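PDB 4PIT: ripening-associated protein from Musa acuminata, which binds mannose-containing carbohydrates as a jacalin-related lectin, here an engineered form carrying dimannose. Local coordinates for residues B[24-29]-B[40-45]. The protein carries 1 engineered substitution. Sequence-based numbering, arbitrary orientation. Where two conformers were deposited one is given.
Sequences YRIISV and VDVTFT
Two consecutive amides of 24-29, those of Ile27 and Ser28, converge on one carbonyl, Thr43 O, which makes this antiparallel pairing a textbook classic beta bulge. It interrupts a beta hairpin in the jacalin-like lectin fold, whose strands 25-33 and 37-46 are the inner pair of a four-stranded sheet. The two bonds are unequal: Ile27 N lies 2.8 Å from Thr43 O in the carbonyl plane, Ser28 N above that plane at 3.2 Å from the same oxygen. Ile27, the extra residue, has phi/psi of -113°/-27°, near-helical in psi, which lets both amides point at one oxygen; pairing resumes as Thr43 N donates almost straight to Ser28 O. Before the bulge, Arg25 and Thr45 exchange two backbone hydrogen bonds. Beside them the Tyr24 and Phe44 rings form an offset stack, planes tilted by only 8°; Phe44 CG, in the crowded position between backbone N and carbonyl carbon, brings CE1 3.6 Å above the Tyr24 ring. Tyr46 meets Tyr24 in an edge-to-face pair. Opposite Ser28 and Thr43, Ile26, Val29 and Val42 pack against Phe124 of strand 118-128, joining two sheets. Among carbon pairs the closest is Val29 CG1 to Val40 CG1, 3.4 Å in one of the two Val40 conformers.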
loop_
_atom_site.group_PDB
_atom_site.type_symbol
_atom_site.label_atom_id
_atom_site.label_comp_id
_atom_site.label_asym_id
_atom_site.label_seq_id
_atom_site.Cartn_x
_atom_site.Cartn_y
_atom_site.Cartn_z
ATOM N N TYR B 24 -18.979 -7.607 0.450
ATOM C CA TYR B 24 -19.640 -7.626 1.754
ATOM C C TYR B 24 -19.399 -6.384 2.559
ATOM O O TYR B 24 -18.448 -5.637 2.280
ATOM C CB TYR B 24 -19.099 -8.828 2.542
ATOM C CG TYR B 24 -19.147 -10.147 1.803
ATOM C CD1 TYR B 24 -20.295 -10.549 1.119
ATOM C CD2 TYR B 24 -18.080 -11.028 1.849
ATOM C CE1 TYR B 24 -20.338 -11.763 0.430
ATOM C CE2 TYR B 24 -18.131 -12.263 1.204
ATOM C CZ TYR B 24 -19.254 -12.619 0.485
ATOM O OH TYR B 24 -19.262 -13.826 -0.180
ATOM N N ARG B 25 -20.271 -6.160 3.566
ATOM C CA ARG B 25 -20.091 -5.024 4.457
ATOM C C ARG B 25 -19.361 -5.509 5.712
ATOM O O ARG B 25 -19.947 -6.218 6.533
ATOM C CB ARG B 25 -21.420 -4.381 4.831
ATOM C CG ARG B 25 -21.181 -3.193 5.753
ATOM C CD ARG B 25 -22.468 -2.595 6.245
ATOM N NE ARG B 25 -22.199 -1.461 7.119
ATOM C CZ ARG B 25 -23.140 -0.647 7.587
ATOM N NH1 ARG B 25 -24.417 -0.847 7.273
ATOM N NH2 ARG B 25 -22.816 0.366 8.378
ATOM N N ILE B 26 -18.107 -5.105 5.877
ATOM C CA ILE B 26 -17.346 -5.492 7.073
ATOM C C ILE B 26 -17.961 -4.792 8.262
ATOM O O ILE B 26 -18.100 -3.552 8.219
ATOM C CB ILE B 26 -15.856 -5.127 6.945
ATOM C CG1 ILE B 26 -15.169 -5.901 5.817
ATOM C CG2 ILE B 26 -15.107 -5.329 8.266
ATOM C CD1 ILE B 26 -13.907 -5.104 5.307
ATOM N N ILE B 27 -18.280 -5.550 9.336
ATOM C CA ILE B 27 -18.798 -4.889 10.546
ATOM C C ILE B 27 -17.800 -4.999 11.703
ATOM O O ILE B 27 -17.809 -4.126 12.566
ATOM C CB ILE B 27 -20.206 -5.351 10.924
ATOM C CG1 ILE B 27 -20.278 -6.830 11.260
ATOM C CG2 ILE B 27 -21.216 -4.957 9.810
ATOM C CD1 ILE B 27 -21.636 -7.225 12.054
ATOM N N SER B 28 -16.939 -6.040 11.737
ATOM C CA SER B 28 -15.919 -6.118 12.772
ATOM C C SER B 28 -14.791 -7.028 12.325
ATOM O O SER B 28 -14.959 -7.882 11.437
ATOM C CB SER B 28 -16.476 -6.565 14.117
ATOM O OG SER B 28 -16.966 -7.889 14.064
ATOM N N VAL B 29 -13.610 -6.771 12.897
ATOM C CA VAL B 29 -12.419 -7.554 12.661
ATOM C C VAL B 29 -11.883 -7.946 14.028
ATOM O O VAL B 29 -11.662 -7.068 14.851
ATOM C CB VAL B 29 -11.379 -6.760 11.820
ATOM C CG1 VAL B 29 -10.053 -7.514 11.705
ATOM C CG2 VAL B 29 -11.928 -6.442 10.414
ATOM N N VAL B 40 -7.231 -14.058 12.059
ATOM C CA VAL B 40 -8.223 -12.975 12.089
ATOM C C VAL B 40 -9.617 -13.524 11.808
ATOM O O VAL B 40 -9.765 -14.312 10.872
ATOM C CB VAL B 40 -7.895 -11.852 11.053
ATOM C CG1 VAL B 40 -8.860 -10.683 11.168
ATOM C CG2 VAL B 40 -6.469 -11.343 11.165
ATOM N N ASP B 41 -10.650 -13.027 12.550
ATOM C CA ASP B 41 -12.045 -13.309 12.262
ATOM C C ASP B 41 -12.552 -12.078 11.553
ATOM O O ASP B 41 -12.347 -10.975 12.066
ATOM C CB ASP B 41 -12.909 -13.551 13.497
ATOM C CG ASP B 41 -12.800 -14.882 14.170
ATOM O OD1 ASP B 41 -12.204 -15.806 13.572
ATOM O OD2 ASP B 41 -13.348 -15.024 15.273
ATOM N N VAL B 42 -13.201 -12.225 10.412
ATOM C CA VAL B 42 -13.824 -11.084 9.769
ATOM C C VAL B 42 -15.296 -11.335 9.817
ATOM O O VAL B 42 -15.751 -12.405 9.370
ATOM C CB VAL B 42 -13.348 -10.822 8.316
ATOM C CG1 VAL B 42 -14.035 -9.605 7.699
ATOM C CG2 VAL B 42 -11.807 -10.702 8.231
ATOM N N THR B 43 -16.055 -10.385 10.396
ATOM C CA THR B 43 -17.517 -10.511 10.477
ATOM C C THR B 43 -18.113 -9.488 9.553
ATOM O O THR B 43 -17.719 -8.314 9.586
ATOM C CB THR B 43 -18.012 -10.366 11.935
ATOM O OG1 THR B 43 -17.403 -11.381 12.752
ATOM C CG2 THR B 43 -19.549 -10.523 12.056
ATOM N N PHE B 44 -19.059 -9.931 8.721
ATOM C CA PHE B 44 -19.646 -9.046 7.742
ATOM C C PHE B 44 -21.121 -9.330 7.569
ATOM O O PHE B 44 -21.607 -10.387 8.000
ATOM C CB PHE B 44 -18.916 -9.223 6.395
ATOM C CG PHE B 44 -18.970 -10.631 5.843
ATOM C CD1 PHE B 44 -20.060 -11.056 5.084
ATOM C CD2 PHE B 44 -17.933 -11.526 6.083
ATOM C CE1 PHE B 44 -20.128 -12.373 4.597
ATOM C CE2 PHE B 44 -17.994 -12.831 5.573
ATOM C CZ PHE B 44 -19.076 -13.228 4.822
ATOM N N THR B 45 -21.836 -8.384 6.962
ATOM C CA THR B 45 -23.243 -8.562 6.635
ATOM C C THR B 45 -23.400 -8.510 5.131
ATOM O O THR B 45 -22.634 -7.847 4.409
ATOM C CB THR B 45 -24.142 -7.524 7.335
ATOM O OG1 THR B 45 -23.773 -6.232 6.871
ATOM C CG2 THR B 45 -24.059 -7.584 8.872
HETATM O O HOH W 1 -15.108 -10.770 13.884
#